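Local coordinates for putative polysaccharide biosynthesis protein with aminopeptidase-like domain (Clostridium acetobutylicum, PDB 3K9T) that binds one zinc ion per subunit and may act in the biosynthesis of modified polysaccharides, with no peptidase activity expected, at residues 184-188 / 200-204; 258-264 / 312-318; 355-361 / 399-405. All coordinates share one frame; numbering follows the deposited sequence.

Contact 1: 184-188 / 200-204; sequences LTTYT and GVALI
Thr186 lies over one face of the flat peptide group that joins Gly200 to Val201. Its OG1 is 3.3 Å from Gly200 C, almost straight above that carbon. On the same face, Thr186 CG2 sits 3.8 Å from Gly200 O. Gly200 carries no side chain, and the hydroxyl can therefore come right down on the helix backbone. OG1 reaches this place because it is anti to the backbone N (chi1 -164°). The hydroxyl forms no hydrogen bond to the helix segment. Ala251 O and Asn197 ND2 hold it instead. A second flat group, the carbonyl of Tyr187, has Val201 CG2 above its plane, 3.7 Å from Tyr187 O. The two segments are the strand end and helix of a beta-alpha-beta unit, strand 181-187, helix 194-211 and strand 219-225, in the aminopeptidase-like region. Their short axes approach to 7.9 Å and run roughly antiparallel, at 149°. Along the helix side, Val201 CG2 also meets the methyl CG2 of Thr186 at 4.1 Å. It lies 4.2 Å from Thr188 CG2, where the two side chains cross at about a right angle. One helical turn on, Ile204 CD1 touches Leu184 CB at 4.0 Å, and Ile204 CG1 rests against Thr186 CB. Phe224 of strand 219-225 packs on Thr186, Thr188 and Ile204. Tyr187 turns its ring away from the helix segment, toward the zinc site. Its OH bonds to the zinc ligand Asp196 and to Thr252, and its ring meets that of another ligand, His190, at about 50°.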
loop_
_atom_site.group_PDB
_atom_site.type_symbol
_atom_site.label_atom_id
_atom_site.label_comp_id
_atom_site.label_asym_id
_atom_site.label_seq_id
_atom_site.Cartn_x
_atom_site.Cartn_y
_atom_site.Cartn_z
ATOM N N LEU A 184 -7.719 -29.961 -8.678
ATOM C CA LEU A 184 -6.614 -30.297 -7.804
ATOM C C LEU A 184 -5.754 -31.250 -8.594
ATOM O O LEU A 184 -6.216 -32.316 -8.955
ATOM C CB LEU A 184 -7.130 -30.951 -6.518
ATOM C CG LEU A 184 -8.009 -30.001 -5.695
ATOM C CD1 LEU A 184 -8.707 -30.741 -4.624
ATOM C CD2 LEU A 184 -7.153 -28.912 -5.084
ATOM N N THR A 185 -4.512 -30.869 -8.875
ATOM C CA THR A 185 -3.663 -31.661 -9.736
ATOM C C THR A 185 -2.410 -32.085 -8.997
ATOM O O THR A 185 -1.978 -31.425 -8.050
ATOM C CB THR A 185 -3.257 -30.858 -11.002
ATOM O OG1 THR A 185 -2.129 -30.006 -10.724
ATOM C CG2 THR A 185 -4.420 -30.023 -11.497
ATOM N N THR A 186 -1.821 -33.189 -9.429
ATOM C CA THR A 186 -0.523 -33.578 -8.908
ATOM C C THR A 186 0.205 -34.388 -9.991
ATOM O O THR A 186 -0.445 -34.932 -10.904
ATOM C CB THR A 186 -0.654 -34.333 -7.578
ATOM O OG1 THR A 186 0.624 -34.373 -6.934
ATOM C CG2 THR A 186 -1.215 -35.767 -7.787
ATOM N N TYR A 187 1.536 -34.489 -9.890
ATOM C CA TYR A 187 2.309 -35.131 -10.948
ATOM C C TYR A 187 2.889 -36.514 -10.577
ATOM O O TYR A 187 3.399 -36.740 -9.483
ATOM C CB TYR A 187 3.346 -34.149 -11.549
ATOM C CG TYR A 187 4.281 -33.525 -10.556
ATOM C CD1 TYR A 187 5.418 -34.186 -10.176
ATOM C CD2 TYR A 187 4.028 -32.275 -9.994
ATOM C CE1 TYR A 187 6.277 -33.664 -9.275
ATOM C CE2 TYR A 187 4.914 -31.723 -9.088
ATOM C CZ TYR A 187 6.033 -32.431 -8.719
ATOM O OH TYR A 187 6.950 -31.945 -7.790
ATOM N N THR A 188 2.804 -37.429 -11.541
ATOM C CA THR A 188 3.058 -38.852 -11.310
ATOM C C THR A 188 4.356 -39.415 -11.902
ATOM O O THR A 188 4.584 -40.628 -11.861
ATOM C CB THR A 188 1.913 -39.623 -11.890
ATOM O OG1 THR A 188 1.699 -39.152 -13.224
ATOM C CG2 THR A 188 0.656 -39.398 -11.032
ATOM N N GLY A 200 2.275 -35.568 -2.880
ATOM C CA GLY A 200 1.127 -34.939 -3.556
ATOM C C GLY A 200 0.147 -35.974 -4.064
ATOM O O GLY A 200 -1.086 -35.799 -3.988
ATOM N N VAL A 201 0.719 -37.063 -4.590
ATOM C CA VAL A 201 -0.054 -38.159 -5.126
ATOM C C VAL A 201 -0.877 -38.760 -3.997
ATOM O O VAL A 201 -2.081 -38.884 -4.145
ATOM C CB VAL A 201 0.822 -39.257 -5.802
ATOM C CG1 VAL A 201 -0.047 -40.478 -6.164
ATOM C CG2 VAL A 201 1.475 -38.704 -7.012
ATOM N N ALA A 202 -0.242 -39.095 -2.863
ATOM C CA ALA A 202 -0.999 -39.718 -1.758
ATOM C C ALA A 202 -1.975 -38.737 -1.134
ATOM O O ALA A 202 -3.087 -39.145 -0.790
ATOM C CB ALA A 202 -0.106 -40.346 -0.712
ATOM N N LEU A 203 -1.607 -37.449 -1.036
ATOM C CA LEU A 203 -2.512 -36.456 -0.421
ATOM C C LEU A 203 -3.804 -36.266 -1.212
ATOM O O LEU A 203 -4.887 -36.330 -0.669
ATOM C CB LEU A 203 -1.812 -35.105 -0.203
ATOM C CG LEU A 203 -2.715 -33.922 0.178
ATOM C CD1 LEU A 203 -3.151 -34.158 1.557
ATOM C CD2 LEU A 203 -2.053 -32.541 0.055
ATOM N N ILE A 204 -3.664 -35.977 -2.491
ATOM C CA ILE A 204 -4.787 -35.716 -3.380
ATOM C C ILE A 204 -5.686 -36.966 -3.400
ATOM O O ILE A 204 -6.905 -36.842 -3.412
ATOM C CB ILE A 204 -4.207 -35.301 -4.782
ATOM C CG1 ILE A 204 -3.615 -33.894 -4.695
ATOM C CG2 ILE A 204 -5.149 -35.303 -5.860
ATOM C CD1 ILE A 204 -4.528 -32.917 -4.194
#

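Contact 2: 258-264 / 312-318; sequences GIKNYKR and GSLMRSC
Residues 260-263 and 312-315 run antiparallel, at 174° with axes 4.7 Å apart, and Asn261 with Met315 and Lys263 with Ser313 form the hydrogen-bonded pairs around the non-hydrogen-bonded pair Tyr262 and Leu314. Beyond the Asn261 and Met315 pair, the side-chain amide of Asn261 adds a bond to the other segment. Its ND2 gives a 2.7 Å bond to Arg316 O, from well above the carbonyl plane (45° out of it). CG stands beside the backbone N (chi1 -79°), which carries the amide toward the turn after strand 311-315. Arg316 grips Gly258 O side-on with two nitrogens, NE at 3.0 Å and NH2 at 3.1 Å. The two strands are neighbours in the eight-stranded mixed sheet of the aminopeptidase-like region. Strand 311-315 is antiparallel to strand 260-263 and also neighbours strand 245-250, where Val250 O takes a bond from Ser313 OG. Lys260 lies alongside Arg316, pointing the same way. Its CG packs over one face of the guanidinium, 3.6 Å from Arg316 NH1. Asp341 forms salt bridges with both Lys260 NZ and Arg316 NH1, which should offset the like charges; Ser342 is the main outside polar partner of Arg316. On the face that carries Tyr262 and Leu314, Tyr262 CD1 comes within 3.4 Å of Ser313 O. Leu314 CA lies at the edge of this ring, and the Tyr262 hydroxyl bonds to Asp273 of helix 271-282. On the other face, selenomethionine Met315 bends back so that CE meets Lys263 CB at 4.2 Å. A water donates to Ile259 O and, at 2.8 Å, to Ser317 OG.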
loop_
_atom_site.group_PDB
_atom_site.type_symbol
_atom_site.label_atom_id
_atom_site.label_comp_id
_atom_site.label_asym_id
_atom_site.label_seq_id
_atom_site.Cartn_x
_atom_site.Cartn_y
_atom_site.Cartn_z
ATOM N N GLY A 258 8.636 -29.526 7.704
ATOM C CA GLY A 258 8.689 -28.060 7.659
ATOM C C GLY A 258 7.376 -27.306 7.657
ATOM O O GLY A 258 6.307 -27.897 7.675
ATOM N N ILE A 259 7.459 -25.982 7.593
ATOM C CA ILE A 259 6.270 -25.150 7.610
ATOM C C ILE A 259 5.562 -25.199 6.221
ATOM O O ILE A 259 6.165 -25.600 5.225
ATOM C CB ILE A 259 6.591 -23.669 8.038
ATOM C CG1 ILE A 259 7.500 -22.976 7.033
ATOM C CG2 ILE A 259 7.218 -23.590 9.474
ATOM C CD1 ILE A 259 7.350 -21.407 7.015
ATOM N N LYS A 260 4.288 -24.796 6.184
ATOM C CA LYS A 260 3.521 -24.698 4.928
ATOM C C LYS A 260 3.953 -23.487 4.110
ATOM O O LYS A 260 4.343 -22.450 4.647
ATOM C CB LYS A 260 2.010 -24.626 5.207
ATOM C CG LYS A 260 1.398 -25.932 5.829
ATOM C CD LYS A 260 -0.065 -25.768 6.192
ATOM C CE LYS A 260 -0.246 -24.956 7.456
ATOM N NZ LYS A 260 0.306 -25.650 8.630
ATOM N N ASN A 261 3.931 -23.666 2.799
ATOM C CA ASN A 261 4.245 -22.647 1.838
ATOM C C ASN A 261 3.152 -22.566 0.784
ATOM O O ASN A 261 2.803 -23.562 0.177
ATOM C CB ASN A 261 5.547 -22.994 1.124
ATOM C CG ASN A 261 6.782 -22.673 1.943
ATOM O OD1 ASN A 261 7.261 -21.561 1.899
ATOM N ND2 ASN A 261 7.316 -23.658 2.665
ATOM N N TYR A 262 2.637 -21.367 0.543
ATOM C CA TYR A 262 1.657 -21.142 -0.524
ATOM C C TYR A 262 2.196 -20.280 -1.641
ATOM O O TYR A 262 2.598 -19.143 -1.416
ATOM C CB TYR A 262 0.395 -20.470 0.004
ATOM C CG TYR A 262 -0.614 -20.233 -1.098
ATOM C CD1 TYR A 262 -1.164 -21.299 -1.809
ATOM C CD2 TYR A 262 -1.027 -18.959 -1.424
ATOM C CE1 TYR A 262 -2.114 -21.099 -2.824
ATOM C CE2 TYR A 262 -1.982 -18.740 -2.444
ATOM C CZ TYR A 262 -2.519 -19.810 -3.135
ATOM O OH TYR A 262 -3.446 -19.573 -4.139
ATOM N N LYS A 263 2.191 -20.822 -2.850
ATOM C CA LYS A 263 2.512 -20.048 -4.050
ATOM C C LYS A 263 1.194 -19.548 -4.628
ATOM O O LYS A 263 0.282 -20.319 -4.923
ATOM C CB LYS A 263 3.273 -20.891 -5.075
ATOM C CG LYS A 263 3.554 -20.219 -6.413
ATOM C CD LYS A 263 4.398 -21.150 -7.296
ATOM C CE LYS A 263 4.644 -20.591 -8.700
ATOM N NZ LYS A 263 5.609 -21.440 -9.464
ATOM N N ARG A 264 1.098 -18.243 -4.784
ATOM C CA ARG A 264 -0.087 -17.664 -5.346
ATOM C C ARG A 264 -0.283 -17.901 -6.832
ATOM O O ARG A 264 0.658 -18.137 -7.585
ATOM C CB ARG A 264 -0.039 -16.169 -5.148
ATOM C CG ARG A 264 -0.129 -15.774 -3.732
ATOM C CD ARG A 264 0.037 -14.333 -3.696
ATOM N NE ARG A 264 -0.368 -13.809 -2.419
ATOM C CZ ARG A 264 0.219 -12.781 -1.830
ATOM N NH1 ARG A 264 1.269 -12.188 -2.381
ATOM N NH2 ARG A 264 -0.232 -12.359 -0.670
ATOM N N GLY A 312 -3.019 -21.976 -7.738
ATOM C CA GLY A 312 -1.848 -21.840 -6.863
ATOM C C GLY A 312 -1.295 -23.201 -6.481
ATOM O O GLY A 312 -1.627 -24.194 -7.100
ATOM N N SER A 313 -0.449 -23.233 -5.445
ATOM C CA SER A 313 0.242 -24.442 -5.031
ATOM C C SER A 313 0.479 -24.364 -3.545
ATOM O O SER A 313 1.133 -23.445 -3.054
ATOM C CB SER A 313 1.543 -24.595 -5.805
ATOM O OG SER A 313 2.176 -25.849 -5.571
ATOM N N LEU A 314 -0.114 -25.305 -2.819
ATOM C CA LEU A 314 -0.015 -25.350 -1.366
ATOM C C LEU A 314 0.872 -26.546 -1.013
ATOM O O LEU A 314 0.525 -27.714 -1.277
ATOM C CB LEU A 314 -1.402 -25.415 -0.723
ATOM C CG LEU A 314 -1.394 -25.565 0.796
ATOM C CD1 LEU A 314 -0.632 -24.425 1.465
ATOM C CD2 LEU A 314 -2.802 -25.649 1.317
HETATM N N MSE A 315 2.018 -26.220 -0.422
HETATM C CA MSE A 315 3.100 -27.141 -0.210
HETATM C C MSE A 315 3.538 -27.096 1.229
HETATM O O MSE A 315 3.000 -26.332 2.004
HETATM C CB MSE A 315 4.280 -26.673 -1.063
HETATM C CG MSE A 315 4.016 -26.734 -2.555
HETATM SE SE MSE A 315 5.439 -26.075 -3.651
HETATM C CE MSE A 315 4.986 -24.260 -3.261
ATOM N N ARG A 316 4.496 -27.942 1.580
ATOM C CA ARG A 316 5.248 -27.760 2.819
ATOM C C ARG A 316 6.595 -27.194 2.358
ATOM O O ARG A 316 6.604 -26.099 1.818
ATOM C CB ARG A 316 5.350 -29.038 3.672
ATOM C CG ARG A 316 4.008 -29.550 4.168
ATOM C CD ARG A 316 4.113 -30.493 5.368
ATOM N NE ARG A 316 4.155 -29.684 6.565
ATOM C CZ ARG A 316 3.104 -29.166 7.179
ATOM N NH1 ARG A 316 1.866 -29.425 6.770
ATOM N NH2 ARG A 316 3.299 -28.371 8.226
ATOM N N SER A 317 7.708 -27.911 2.527
ATOM C CA SER A 317 8.990 -27.411 2.059
ATOM C C SER A 317 8.968 -27.550 0.550
ATOM O O SER A 317 8.976 -28.632 -0.029
ATOM C CB SER A 317 10.198 -28.125 2.687
ATOM O OG SER A 317 10.149 -28.028 4.117
ATOM N N CYS A 318 8.901 -26.400 -0.079
ATOM C CA CYS A 318 8.859 -26.299 -1.500
ATOM C C CYS A 318 10.079 -26.949 -2.211
ATOM O O CYS A 318 11.169 -27.000 -1.661
ATOM C CB CYS A 318 8.729 -24.797 -1.820
ATOM S SG CYS A 318 8.749 -24.485 -3.558
HETATM O O HOH W 1 8.897 -25.586 4.658
#

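Contact 3: 355-361 / 399-405; sequences NNRTYLN and SDGKNSL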
loop_
_atom_site.group_PDB
_atom_site.type_symbol
_atom_site.label_atom_id
_atom_site.label_comp_id
_atom_site.label_asym_id
_atom_site.label_seq_id
_atom_site.Cartn_x
_atom_site.Cartn_y
_atom_site.Cartn_z
ATOM N N ASN A 355 -18.249 -22.946 1.728
ATOM C CA ASN A 355 -19.082 -22.096 2.584
ATOM C C ASN A 355 -18.911 -20.583 2.441
ATOM O O ASN A 355 -19.426 -19.837 3.275
ATOM C CB ASN A 355 -18.877 -22.478 4.062
ATOM C CG ASN A 355 -19.385 -23.872 4.376
ATOM O OD1 ASN A 355 -20.554 -24.163 4.173
ATOM N ND2 ASN A 355 -18.498 -24.743 4.882
ATOM N N ASN A 356 -18.207 -20.129 1.406
ATOM C CA ASN A 356 -18.001 -18.698 1.171
ATOM C C ASN A 356 -19.215 -18.074 0.501
ATOM O O ASN A 356 -19.141 -17.636 -0.642
ATOM C CB ASN A 356 -16.752 -18.431 0.296
ATOM C CG ASN A 356 -16.391 -16.942 0.217
ATOM O OD1 ASN A 356 -16.704 -16.190 1.127
ATOM N ND2 ASN A 356 -15.721 -16.522 -0.863
ATOM N N ARG A 357 -20.312 -17.958 1.234
ATOM C CA ARG A 357 -21.537 -17.414 0.656
ATOM C C ARG A 357 -21.620 -15.876 0.689
ATOM O O ARG A 357 -20.756 -15.215 1.257
ATOM C CB ARG A 357 -22.729 -18.081 1.306
ATOM C CG ARG A 357 -22.792 -19.533 0.937
ATOM C CD ARG A 357 -23.812 -20.315 1.742
ATOM N NE ARG A 357 -23.459 -21.717 1.601
ATOM C CZ ARG A 357 -23.685 -22.439 0.508
ATOM N NH1 ARG A 357 -24.316 -21.926 -0.552
ATOM N NH2 ARG A 357 -23.289 -23.702 0.480
ATOM N N THR A 358 -22.611 -15.319 -0.018
ATOM C CA THR A 358 -22.920 -13.896 0.069
ATOM C C THR A 358 -24.360 -13.762 0.508
ATOM O O THR A 358 -25.210 -14.477 0.029
ATOM C CB THR A 358 -22.670 -13.148 -1.217
ATOM O OG1 THR A 358 -21.271 -13.206 -1.500
ATOM C CG2 THR A 358 -23.072 -11.696 -1.062
ATOM N N TYR A 359 -24.597 -12.879 1.473
ATOM C CA TYR A 359 -25.913 -12.699 2.059
ATOM C C TYR A 359 -26.368 -11.247 2.022
ATOM O O TYR A 359 -25.581 -10.315 1.848
ATOM C CB TYR A 359 -25.924 -13.125 3.530
ATOM C CG TYR A 359 -25.669 -14.588 3.847
ATOM C CD1 TYR A 359 -26.721 -15.502 3.924
ATOM C CD2 TYR A 359 -24.394 -15.038 4.180
ATOM C CE1 TYR A 359 -26.494 -16.842 4.278
ATOM C CE2 TYR A 359 -24.157 -16.376 4.534
ATOM C CZ TYR A 359 -25.207 -17.267 4.575
ATOM O OH TYR A 359 -24.962 -18.576 4.913
ATOM N N LEU A 360 -27.666 -11.075 2.193
ATOM C CA LEU A 360 -28.274 -9.767 2.307
ATOM C C LEU A 360 -28.927 -9.698 3.687
ATOM O O LEU A 360 -29.705 -10.564 4.061
ATOM C CB LEU A 360 -29.322 -9.581 1.231
ATOM C CG LEU A 360 -29.933 -8.202 1.143
ATOM C CD1 LEU A 360 -28.878 -7.238 0.638
ATOM C CD2 LEU A 360 -31.114 -8.278 0.214
ATOM N N ASN A 361 -28.558 -8.684 4.455
ATOM C CA ASN A 361 -29.199 -8.374 5.730
ATOM C C ASN A 361 -30.652 -7.976 5.459
ATOM O O ASN A 361 -30.899 -6.990 4.753
ATOM C CB ASN A 361 -28.411 -7.225 6.396
ATOM C CG ASN A 361 -28.888 -6.869 7.784
ATOM O OD1 ASN A 361 -29.990 -7.204 8.186
ATOM N ND2 ASN A 361 -28.066 -6.116 8.507
ATOM N N SER A 399 -23.297 -7.217 5.225
ATOM C CA SER A 399 -24.081 -7.967 4.253
ATOM C C SER A 399 -25.028 -7.066 3.459
ATOM O O SER A 399 -26.255 -7.057 3.657
ATOM C CB SER A 399 -24.812 -9.131 4.916
ATOM O OG SER A 399 -23.874 -10.106 5.321
ATOM N N ASP A 400 -24.453 -6.295 2.546
ATOM C CA ASP A 400 -25.260 -5.427 1.665
ATOM C C ASP A 400 -25.560 -6.074 0.322
ATOM O O ASP A 400 -26.116 -5.437 -0.553
ATOM C CB ASP A 400 -24.565 -4.079 1.440
ATOM C CG ASP A 400 -23.124 -4.209 0.961
ATOM O OD1 ASP A 400 -22.642 -5.345 0.716
ATOM O OD2 ASP A 400 -22.483 -3.140 0.844
ATOM N N GLY A 401 -25.150 -7.332 0.168
ATOM C CA GLY A 401 -25.295 -8.053 -1.069
ATOM C C GLY A 401 -24.002 -8.111 -1.862
ATOM O O GLY A 401 -23.888 -8.898 -2.773
ATOM N N LYS A 402 -23.026 -7.296 -1.501
ATOM C CA LYS A 402 -21.774 -7.254 -2.225
ATOM C C LYS A 402 -20.625 -7.952 -1.498
ATOM O O LYS A 402 -19.650 -8.302 -2.113
ATOM C CB LYS A 402 -21.433 -5.790 -2.531
ATOM C CG LYS A 402 -22.368 -5.192 -3.611
ATOM C CD LYS A 402 -22.153 -3.674 -3.829
ATOM C CE LYS A 402 -23.324 -2.834 -3.315
ATOM N NZ LYS A 402 -22.917 -1.466 -2.880
ATOM N N ASN A 403 -20.735 -8.149 -0.190
ATOM C CA ASN A 403 -19.660 -8.770 0.568
ATOM C C ASN A 403 -19.859 -10.254 0.888
ATOM O O ASN A 403 -20.876 -10.642 1.430
ATOM C CB ASN A 403 -19.459 -8.034 1.873
ATOM C CG ASN A 403 -19.045 -6.604 1.669
ATOM O OD1 ASN A 403 -17.929 -6.287 1.231
ATOM N ND2 ASN A 403 -19.937 -5.724 2.009
ATOM N N SER A 404 -18.840 -11.051 0.574
ATOM C CA SER A 404 -18.801 -12.487 0.851
ATOM C C SER A 404 -18.389 -12.655 2.302
ATOM O O SER A 404 -17.895 -11.726 2.924
ATOM C CB SER A 404 -17.760 -13.185 -0.056
ATOM O OG SER A 404 -16.396 -12.789 0.241
ATOM N N LEU A 405 -18.578 -13.841 2.844
ATOM C CA LEU A 405 -18.131 -14.119 4.200
ATOM C C LEU A 405 -16.597 -13.974 4.338
ATOM O O LEU A 405 -16.095 -13.582 5.400
ATOM C CB LEU A 405 -18.567 -15.530 4.635
ATOM C CG LEU A 405 -20.050 -15.836 4.753
ATOM C CD1 LEU A 405 -20.214 -17.181 5.419
ATOM C CD2 LEU A 405 -20.755 -14.762 5.569
HETATM O O HOH W 2 -14.950 -13.623 -1.865
HETATM O O HOH W 3 -23.214 -9.217 1.263
HETATM O O HOH W 4 -22.631 -11.744 3.256
#
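Tyr359 O and Asn403 O share one water, which donates to each at 2.7 Å. The same water accepts from Gly401 N. The contact lies in the permutated winged helix-turn-helix domain. It joins strand 358-361, whose other neighbour is strand 432-434, to the link between helices 389-398 and 405-412. Direct bonding of Gly401 N to Tyr359 O is weak, at 3.5 Å. A second water also donates to Asn403 O, accepts from Tyr359 N and donates to Ser399 OG. Two waters thus take up much of the hydrogen bonding between segments that do not pair as regular strands. Direct backbone bonds hold the two ends. Asn361 N gives a 2.9 Å, nearly straight bond (175°) to Ser399 O, and Leu405 N bonds to Arg357 O. Between them the chain turns a corner at Gly401 and Lys402; the phi of Gly401 is positive (101°). An Asx turn, Lys402 N to Asp400 OD1, shapes this corner. Thr358 CG2 is anti to the backbone N, with OG1 beside that N (chi1 -64°), and this puts the methyl 3.4 Å from Gly401 O. Leu360 CD1 lies 3.5 Å from Asp400 O. Leu405 CD2 meets the edge of the Tyr359 ring, 3.9 Å from Tyr359 CD2, and helix 416-428 packs against both residues through Ala423. Ser404 is the N-cap of helix 405-412, its OG accepting from Asp407 N. Beside it, Asn356 OD1 accepts from Leu406 N, while Asn356 ND2 bonds to Glu271. A further water links Asn356 and Ser404: it lies 2.7 Å from Ser404 OG and accepts from Asn356 ND2.

Contacts 1 and 2 belong to the same mixed sheet of the aminopeptidase-like region, with centres about 14 Å apart. Contact 1 is fully buried near the centre of the chain. It joins strand to helix by side-chain packing, with no hydrogen bond across the two segments. Contact 2 is partly buried and joins strand to strand. Four backbone bonds tie the strands, and arginine and asparagine side chains add three more beyond the strand end. Contact 3 is also partly buried but lies in the winged helix-turn-helix domain, its centre about 33 Å from contact 1 and 29 Å from contact 2. Its strand pairing is looser, and waters replace some direct bonds.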